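Local coordinates for 75aa long hypothetical regulatory protein AsnC (Pyrococcus horikoshii, PDB 2CVI), which is of unknown function but, as a stand-alone ligand-binding domain of the Lrp/AsnC family, probably binds a small molecule such as an amino acid, at residues R16-K21 and P64-T69; P26-A31 and D53-E58; A31-V34 and D39-V42. All blocks are in the same frame, centred on the assembly; numbering follows the deposited sequence.

Contact 1: R16-K21 and P64-T69; sequences REVMEK and PEIQMT
Val-18, on helix 15-23, and Ile-66, the first residue of strand 66-77, form the apolar half of this contact, a small example of how a helix lying on a beta sheet reaches the strand at its margin. CG1 of Val-18 meets CD1 of Ile-66 at 3.7 Å, with CG1 of the isoleucine only a little farther off. The two branches of the valine divide the work. CG1 lies opposite the backbone N across the CA-CB bond and takes the isoleucine, whereas CG2, turned to the side of the backbone N, rests on CB of Glu-65 at 3.7 Å. The CA-CB bond of Ile-66 does not point at the helix; the end of its chain, carried on CG1, bridges the gap. Val-18 is buried against Leu-40 of strand 40-46, and Ile-66 touches Met-8 and Ile-60 at the margin of that core.

The polar half lies toward the surface. OE1 of Glu-17 comes within 3.5 Å of OE2 of Glu-65, the chains crossing at about a right angle and the carboxylate planes 61° apart. The glutamate on the helix is extended, while Glu-65 bends at its second torsion (chi2 80°), which curls its carboxylate back beside its own backbone N and leaves OE2 facing OE1 of Glu-17.

One turn along the helix, Lys-21 supplies the opposite charge. Its NZ donates to OE1 of Glu-17 at 3.2 Å, arriving on the anti side and 31° out of the carboxylate plane, and stays 5.9 Å from OE2 of Glu-65.

No hydrogen bond joins the two segments. Their cohesion therefore rests on the apolar contacts of Val-18, and the nearby ammonium group probably offsets part of the repulsion between the two carboxylates.

Contact 2: P26-A31 and D53-E58; sequences PEVKEA and DQFITE. With K (potassium ion), chain C.
The alpha-beta sandwich of the Lrp/AsnC ligand-binding domain, in which two helices lie against one antiparallel sheet, is represented here by Phe-55 of helix 49-59 reaching the start of strand 28-33, outermost within the chain. A trans first torsion (chi1 -177°) carries the ring of Phe-55 away from the helix to Glu-27 and Val-28. CG2 of Val-28 meets CZ, at the far end of the ring, at 3.7 Å, the two side chains lying nearly perpendicular.

Glu-27 crosses the CD1-CE1 side of the ring at a slant, with CB, CD and OE1 all near it. A bend at the second torsion (chi2 85°) folds the chain back so that OE1 of Glu-27 comes to 3.7 Å from CE1 of Phe-55. Carboxylate and ring planes are inclined by 46°. OE1 also has a long, weak ion pair with Lys-59. Deeper in, Phe-55 touches Val-44 of strand 40-46 and Ile-6 of strand 2-10.

Val-28 O binds the potassium ion at 2.5 Å, in a site shared with the carbonyl oxygens of Leu-23 and Met-25, with a water farther off at 3.3 Å.

No hydrogen bond joins the segments; Val-28 gives an apolar contact, while Glu-27 adds its aliphatic part and a carboxylate oxygen near a ring C-H. One valine thus serves two environments, its side chain packed on an aromatic ring and its carbonyl oxygen bound to a cation.

Contact 3: A31-V34 and D39-V42; sequences AYVV and DLIV
Tyr-32 and Ile-41 form the hydrogen-bonded pair in this part of the hairpin made by strands 28-33 and 40-46, whose axes run antiparallel (170°) and 4.7 Å apart. Tyr-32 N donates to Ile-41 O at 2.9 Å, and Ile-41 N returns the bond to Tyr-32 O at the same length. A third bond, Val-34 N to Asp-39 O at 3.0 Å, continues the ladder toward the turn. It is nearly straight at the hydrogen (175°), yet its donor stands well above the carbonyl plane. The non-hydrogen-bonded pairs, Ala-31 with Val-42 and Val-33 with Leu-40, lie to either side of the central pair.

Ala-31, Val-33, Leu-40 and Val-42 point to the helix-bearing face, where Leu-40 meets Val-18, Met-19 and Leu-22 of helix 15-23. CD1 of Leu-40 leans over the Tyr-32 carbonyl, a tight approach of 3.0 Å to its O, and touches CG2 of Val-33 more loosely.

On the other face, the edge of the Tyr-32 ring lies beside Ile-41 O, with CD2 3.8 Å from it. Val-34 places CG2 between its backbone N and carbonyl carbon (chi1 -70° for CG1), which brings this methyl to 3.6 Å from C of Asp-39 and 4.0 Å from CG1 of Ile-41. The second subunit covers this face: its Phe-5 packs edge-to-face with the ring of Tyr-32 and touches Ile-41. Tyr-32 OH hydrogen-bonds to Glu-30 of its own chain and Lys-43 of the second subunit.

Backbone bonds fix the register; the side chains give one apolar face for the helix, and one for the partner subunit that combines aromatic and aliphatic contacts with the hydroxyl's hydrogen bonds.

Overall arrangement
From the N terminus the chain runs through strand 2-10 into helix 15-23, where contact 1 begins; it closes only when strand 66-77 starts, making the longest of the three loops. Contacts 2 and 3 both lie within that span. They set out from the same strand, 28-33, and share Ala-31. Contact 3 closes first, as a hairpin with strand 40-46, and its short loop falls within that of contact 2, which waits for helix 49-59. Each helix reaches both outer strands of the chain's sheet; contacts 1 and 2 are the ones that span to 66-77 and 28-33 respectively. Met-19 of contact 1 packs on Ala-31, Val-33 and Leu-40, linking the three contacts through one core.

Contact 1: R16-K21 and P64-T69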
loop_
_atom_site.group_PDB
_atom_site.type_symbol
_atom_site.label_atom_id
_atom_site.label_comp_id
_atom_site.label_asym_id
_atom_site.label_seq_id
_atom_site.Cartn_x
_atom_site.Cartn_y
_atom_site.Cartn_z
ATOM N N ARG A 16 -12.906 -1.896 10.313
ATOM C CA ARG A 16 -13.691 -0.727 9.945
ATOM C C ARG A 16 -13.782 0.302 11.065
ATOM O O ARG A 16 -13.754 1.509 10.781
ATOM C CB ARG A 16 -15.107 -1.146 9.498
ATOM C CG ARG A 16 -15.193 -1.892 8.156
ATOM C CD ARG A 16 -16.667 -2.047 7.745
ATOM N NE ARG A 16 -16.860 -2.467 6.356
ATOM C CZ ARG A 16 -18.049 -2.573 5.760
ATOM N NH1 ARG A 16 -19.161 -2.286 6.426
ATOM N NH2 ARG A 16 -18.131 -2.965 4.493
ATOM N N GLU A 17 -13.914 -0.170 12.315
ATOM C CA GLU A 17 -13.985 0.698 13.503
ATOM C C GLU A 17 -12.717 1.521 13.572
ATOM O O GLU A 17 -12.757 2.741 13.779
ATOM C CB GLU A 17 -14.080 -0.127 14.801
ATOM C CG GLU A 17 -13.717 0.683 16.071
ATOM C CD GLU A 17 -13.706 -0.141 17.366
ATOM O OE1 GLU A 17 -13.099 0.311 18.358
ATOM O OE2 GLU A 17 -14.309 -1.228 17.406
ATOM N N VAL A 18 -11.592 0.827 13.424
ATOM C CA VAL A 18 -10.267 1.433 13.433
ATOM C C VAL A 18 -10.112 2.309 12.190
ATOM O O VAL A 18 -9.574 3.393 12.267
ATOM C CB VAL A 18 -9.123 0.330 13.423
ATOM C CG1 VAL A 18 -7.771 0.950 13.021
ATOM C CG2 VAL A 18 -9.006 -0.299 14.814
ATOM N N MET A 19 -10.564 1.800 11.045
ATOM C CA MET A 19 -10.462 2.520 9.771
ATOM C C MET A 19 -11.177 3.870 9.916
ATOM O O MET A 19 -10.660 4.905 9.520
ATOM C CB MET A 19 -11.102 1.673 8.651
ATOM C CG MET A 19 -10.200 1.243 7.449
ATOM S SD MET A 19 -10.909 1.843 5.847
ATOM C CE MET A 19 -12.627 1.444 6.004
ATOM N N GLU A 20 -12.354 3.878 10.522
ATOM C CA GLU A 20 -13.034 5.152 10.667
ATOM C C GLU A 20 -12.361 6.068 11.668
ATOM O O GLU A 20 -12.316 7.288 11.465
ATOM C CB GLU A 20 -14.499 4.945 10.985
ATOM C CG GLU A 20 -15.229 4.383 9.758
ATOM C CD GLU A 20 -14.824 5.092 8.447
ATOM O OE1 GLU A 20 -14.127 4.455 7.615
ATOM O OE2 GLU A 20 -15.198 6.286 8.254
ATOM N N LYS A 21 -11.812 5.510 12.747
ATOM C CA LYS A 21 -11.101 6.364 13.683
ATOM C C LYS A 21 -9.842 6.890 13.020
ATOM O O LYS A 21 -9.443 8.029 13.255
ATOM C CB LYS A 21 -10.692 5.618 14.949
ATOM C CG LYS A 21 -11.834 5.362 15.927
ATOM C CD LYS A 21 -11.263 4.646 17.176
ATOM C CE LYS A 21 -12.310 4.485 18.279
ATOM N NZ LYS A 21 -13.385 3.492 18.019
ATOM N N PRO A 64 -5.714 -0.111 20.889
ATOM C CA PRO A 64 -5.104 -1.430 21.083
ATOM C C PRO A 64 -5.563 -2.529 20.126
ATOM O O PRO A 64 -5.001 -3.620 20.095
ATOM C CB PRO A 64 -5.384 -1.731 22.559
ATOM C CG PRO A 64 -6.664 -0.975 22.841
ATOM C CD PRO A 64 -6.475 0.331 22.072
ATOM N N GLU A 65 -6.568 -2.201 19.319
ATOM C CA GLU A 65 -7.038 -3.144 18.314
ATOM C C GLU A 65 -5.941 -3.322 17.247
ATOM O O GLU A 65 -5.899 -4.317 16.515
ATOM C CB GLU A 65 -8.305 -2.610 17.628
ATOM C CG GLU A 65 -9.543 -2.486 18.515
ATOM C CD GLU A 65 -9.569 -1.249 19.377
ATOM O OE1 GLU A 65 -8.693 -0.382 19.232
ATOM O OE2 GLU A 65 -10.493 -1.133 20.214
ATOM N N ILE A 66 -5.057 -2.334 17.141
ATOM C CA ILE A 66 -3.960 -2.412 16.177
ATOM C C ILE A 66 -2.791 -3.120 16.883
ATOM O O ILE A 66 -2.177 -2.565 17.807
ATOM C CB ILE A 66 -3.542 -1.015 15.693
ATOM C CG1 ILE A 66 -4.725 -0.312 15.010
ATOM C CG2 ILE A 66 -2.383 -1.158 14.723
ATOM C CD1 ILE A 66 -4.506 1.152 14.666
ATOM N N GLN A 67 -2.487 -4.328 16.456
ATOM C CA GLN A 67 -1.459 -5.173 17.095
ATOM C C GLN A 67 -0.045 -5.056 16.570
ATOM O O GLN A 67 0.931 -5.311 17.314
ATOM C CB GLN A 67 -1.920 -6.660 17.032
ATOM C CG GLN A 67 -3.269 -6.894 17.638
ATOM C CD GLN A 67 -3.774 -8.304 17.412
ATOM O OE1 GLN A 67 -3.348 -8.985 16.480
ATOM N NE2 GLN A 67 -4.698 -8.741 18.251
ATOM N N MET A 68 0.102 -4.678 15.295
ATOM C CA MET A 68 1.419 -4.578 14.709
ATOM C C MET A 68 1.370 -3.615 13.540
ATOM O O MET A 68 0.368 -3.543 12.838
ATOM C CB MET A 68 1.901 -5.962 14.219
ATOM C CG MET A 68 3.360 -6.027 13.754
ATOM S SD MET A 68 3.590 -5.663 11.994
ATOM C CE MET A 68 3.609 -7.356 11.263
ATOM N N THR A 69 2.405 -2.800 13.417
ATOM C CA THR A 69 2.521 -1.936 12.249
ATOM C C THR A 69 3.928 -2.027 11.685
ATOM O O THR A 69 4.908 -2.273 12.428
ATOM C CB THR A 69 2.230 -0.434 12.531
ATOM O OG1 THR A 69 3.268 0.142 13.356
ATOM C CG2 THR A 69 0.860 -0.242 13.207
#

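Contact 2: P26-A31 and D53-E58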
loop_
_atom_site.group_PDB
_atom_site.type_symbol
_atom_site.label_atom_id
_atom_site.label_comp_id
_atom_site.label_asym_id
_atom_site.label_seq_id
_atom_site.Cartn_x
_atom_site.Cartn_y
_atom_site.Cartn_z
ATOM N N PRO A 26 -6.261 13.867 11.153
ATOM C CA PRO A 26 -5.726 14.710 10.093
ATOM C C PRO A 26 -4.532 14.170 9.286
ATOM O O PRO A 26 -4.410 14.436 8.103
ATOM C CB PRO A 26 -5.459 16.041 10.822
ATOM C CG PRO A 26 -5.171 15.629 12.184
ATOM C CD PRO A 26 -6.165 14.525 12.471
ATOM N N GLU A 27 -3.689 13.382 9.928
ATOM C CA GLU A 27 -2.541 12.827 9.240
ATOM C C GLU A 27 -2.920 11.756 8.211
ATOM O O GLU A 27 -2.168 11.517 7.269
ATOM C CB GLU A 27 -1.603 12.157 10.235
ATOM C CG GLU A 27 -0.946 13.102 11.220
ATOM C CD GLU A 27 -1.797 13.404 12.440
ATOM O OE1 GLU A 27 -2.954 12.890 12.565
ATOM O OE2 GLU A 27 -1.272 14.170 13.279
ATOM N N VAL A 28 -4.049 11.086 8.445
ATOM C CA VAL A 28 -4.475 9.981 7.609
ATOM C C VAL A 28 -5.218 10.454 6.381
ATOM O O VAL A 28 -6.289 11.081 6.499
ATOM C CB VAL A 28 -5.329 8.981 8.402
ATOM C CG1 VAL A 28 -5.849 7.884 7.470
ATOM C CG2 VAL A 28 -4.488 8.380 9.521
ATOM N N LYS A 29 -4.653 10.132 5.219
ATOM C CA LYS A 29 -5.233 10.578 3.962
ATOM C C LYS A 29 -6.056 9.552 3.236
ATOM O O LYS A 29 -7.008 9.909 2.519
ATOM C CB LYS A 29 -4.141 11.101 3.029
ATOM C CG LYS A 29 -3.253 12.178 3.675
ATOM C CD LYS A 29 -4.073 13.306 4.348
ATOM C CE LYS A 29 -3.225 14.350 5.142
ATOM N NZ LYS A 29 -2.472 15.276 4.299
ATOM N N GLU A 30 -5.705 8.278 3.402
ATOM C CA GLU A 30 -6.428 7.188 2.756
ATOM C C GLU A 30 -6.267 5.979 3.653
ATOM O O GLU A 30 -5.264 5.857 4.350
ATOM C CB GLU A 30 -5.801 6.787 1.411
ATOM C CG GLU A 30 -5.663 7.915 0.444
ATOM C CD GLU A 30 -4.873 7.526 -0.781
ATOM O OE1 GLU A 30 -4.672 6.317 -1.025
ATOM O OE2 GLU A 30 -4.460 8.448 -1.511
ATOM N N ALA A 31 -7.257 5.097 3.631
ATOM C CA ALA A 31 -7.218 3.866 4.411
ATOM C C ALA A 31 -7.967 2.784 3.626
ATOM O O ALA A 31 -8.987 3.043 2.941
ATOM C CB ALA A 31 -7.878 4.046 5.773
ATOM N N ASP A 53 6.972 9.464 13.396
ATOM C CA ASP A 53 7.388 8.552 14.444
ATOM C C ASP A 53 6.433 8.624 15.623
ATOM O O ASP A 53 6.022 7.595 16.172
ATOM C CB ASP A 53 8.818 8.903 14.877
ATOM C CG ASP A 53 9.488 7.774 15.600
ATOM O OD1 ASP A 53 9.229 6.598 15.262
ATOM O OD2 ASP A 53 10.283 8.065 16.508
ATOM N N GLN A 54 6.059 9.840 16.015
ATOM C CA GLN A 54 5.139 10.000 17.118
ATOM C C GLN A 54 3.771 9.454 16.772
ATOM O O GLN A 54 3.111 8.867 17.629
ATOM C CB GLN A 54 5.077 11.466 17.544
ATOM C CG GLN A 54 6.415 11.880 18.104
ATOM C CD GLN A 54 6.446 13.307 18.596
ATOM O OE1 GLN A 54 5.435 14.011 18.576
ATOM N NE2 GLN A 54 7.615 13.741 19.054
ATOM N N PHE A 55 3.332 9.615 15.533
ATOM C CA PHE A 55 2.042 9.056 15.144
ATOM C C PHE A 55 2.060 7.537 15.292
ATOM O O PHE A 55 1.112 6.948 15.827
ATOM C CB PHE A 55 1.759 9.435 13.691
ATOM C CG PHE A 55 0.428 8.970 13.189
ATOM C CD1 PHE A 55 -0.697 9.764 13.376
ATOM C CD2 PHE A 55 0.284 7.731 12.558
ATOM C CE1 PHE A 55 -1.952 9.334 12.934
ATOM C CE2 PHE A 55 -0.985 7.281 12.109
ATOM C CZ PHE A 55 -2.093 8.097 12.303
ATOM N N ILE A 56 3.120 6.902 14.792
ATOM C CA ILE A 56 3.245 5.454 14.834
ATOM C C ILE A 56 3.389 4.891 16.240
ATOM O O ILE A 56 2.759 3.889 16.560
ATOM C CB ILE A 56 4.490 5.018 14.003
ATOM C CG1 ILE A 56 4.214 5.254 12.513
ATOM C CG2 ILE A 56 4.852 3.545 14.279
ATOM C CD1 ILE A 56 5.416 5.026 11.628
ATOM N N THR A 57 4.200 5.513 17.089
ATOM C CA THR A 57 4.384 4.900 18.403
ATOM C C THR A 57 3.439 5.415 19.490
ATOM O O THR A 57 3.095 4.662 20.428
ATOM C CB THR A 57 5.847 5.011 18.839
ATOM O OG1 THR A 57 6.109 6.374 19.136
ATOM C CG2 THR A 57 6.817 4.534 17.716
ATOM N N GLU A 58 2.954 6.641 19.352
ATOM C CA GLU A 58 2.001 7.165 20.328
ATOM C C GLU A 58 0.540 7.110 19.908
ATOM O O GLU A 58 -0.272 6.509 20.603
ATOM C CB GLU A 58 2.310 8.606 20.697
ATOM C CG GLU A 58 3.752 8.846 21.120
ATOM C CD GLU A 58 4.000 10.311 21.485
ATOM O OE1 GLU A 58 5.134 10.812 21.331
ATOM O OE2 GLU A 58 3.056 10.974 21.945
HETATM K K K C . -8.146 12.414 7.467
HETATM O O HOH W 1 -9.074 14.786 9.506
#

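Contact 3: A31-V34 and D39-V42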
loop_
_atom_site.group_PDB
_atom_site.type_symbol
_atom_site.label_atom_id
_atom_site.label_comp_id
_atom_site.label_asym_id
_atom_site.label_seq_id
_atom_site.Cartn_x
_atom_site.Cartn_y
_atom_site.Cartn_z
ATOM N N ALA A 31 -7.257 5.097 3.631
ATOM C CA ALA A 31 -7.218 3.866 4.411
ATOM C C ALA A 31 -7.967 2.784 3.626
ATOM O O ALA A 31 -8.987 3.043 2.941
ATOM C CB ALA A 31 -7.878 4.046 5.773
ATOM N N TYR A 32 -7.437 1.561 3.693
ATOM C CA TYR A 32 -8.042 0.434 3.010
ATOM C C TYR A 32 -8.006 -0.806 3.856
ATOM O O TYR A 32 -6.962 -1.167 4.395
ATOM C CB TYR A 32 -7.269 0.086 1.749
ATOM C CG TYR A 32 -7.090 1.226 0.797
ATOM C CD1 TYR A 32 -7.892 1.348 -0.328
ATOM C CD2 TYR A 32 -6.080 2.157 1.006
ATOM C CE1 TYR A 32 -7.665 2.412 -1.248
ATOM C CE2 TYR A 32 -5.850 3.196 0.115
ATOM C CZ TYR A 32 -6.645 3.312 -0.998
ATOM O OH TYR A 32 -6.375 4.381 -1.832
ATOM N N VAL A 33 -9.156 -1.443 3.978
ATOM C CA VAL A 33 -9.224 -2.779 4.603
ATOM C C VAL A 33 -8.745 -3.698 3.477
ATOM O O VAL A 33 -9.196 -3.612 2.321
ATOM C CB VAL A 33 -10.659 -3.143 4.981
ATOM C CG1 VAL A 33 -10.713 -4.582 5.485
ATOM C CG2 VAL A 33 -11.146 -2.181 6.044
ATOM N N VAL A 34 -7.834 -4.609 3.805
ATOM C CA VAL A 34 -7.270 -5.502 2.801
ATOM C C VAL A 34 -7.097 -6.913 3.327
ATOM O O VAL A 34 -7.118 -7.176 4.565
ATOM C CB VAL A 34 -5.832 -5.066 2.322
ATOM C CG1 VAL A 34 -5.923 -3.773 1.483
ATOM C CG2 VAL A 34 -4.912 -4.819 3.546
ATOM N N ASP A 39 -3.844 -6.436 7.427
ATOM C CA ASP A 39 -5.284 -6.209 7.451
ATOM C C ASP A 39 -5.747 -4.847 7.027
ATOM O O ASP A 39 -6.903 -4.672 6.607
ATOM C CB ASP A 39 -5.810 -6.457 8.873
ATOM C CG ASP A 39 -5.490 -7.850 9.362
ATOM O OD1 ASP A 39 -5.947 -8.819 8.705
ATOM O OD2 ASP A 39 -4.810 -7.979 10.397
ATOM N N LEU A 40 -4.873 -3.862 7.231
ATOM C CA LEU A 40 -5.225 -2.490 6.904
ATOM C C LEU A 40 -4.008 -1.771 6.369
ATOM O O LEU A 40 -2.897 -2.011 6.820
ATOM C CB LEU A 40 -5.741 -1.761 8.176
ATOM C CG LEU A 40 -6.335 -0.343 8.159
ATOM C CD1 LEU A 40 -7.503 -0.274 7.178
ATOM C CD2 LEU A 40 -6.799 0.030 9.579
ATOM N N ILE A 41 -4.213 -0.918 5.367
ATOM C CA ILE A 41 -3.124 -0.106 4.822
ATOM C C ILE A 41 -3.594 1.340 4.899
ATOM O O ILE A 41 -4.684 1.675 4.453
ATOM C CB ILE A 41 -2.830 -0.393 3.374
ATOM C CG1 ILE A 41 -2.289 -1.795 3.225
ATOM C CG2 ILE A 41 -1.747 0.644 2.854
ATOM C CD1 ILE A 41 -1.967 -2.138 1.803
ATOM N N VAL A 42 -2.755 2.198 5.454
ATOM C CA VAL A 42 -3.113 3.597 5.606
ATOM C C VAL A 42 -2.015 4.480 5.018
ATOM O O VAL A 42 -0.818 4.189 5.166
ATOM C CB VAL A 42 -3.339 3.913 7.099
ATOM C CG1 VAL A 42 -4.212 2.788 7.718
ATOM C CG2 VAL A 42 -2.034 4.059 7.843
#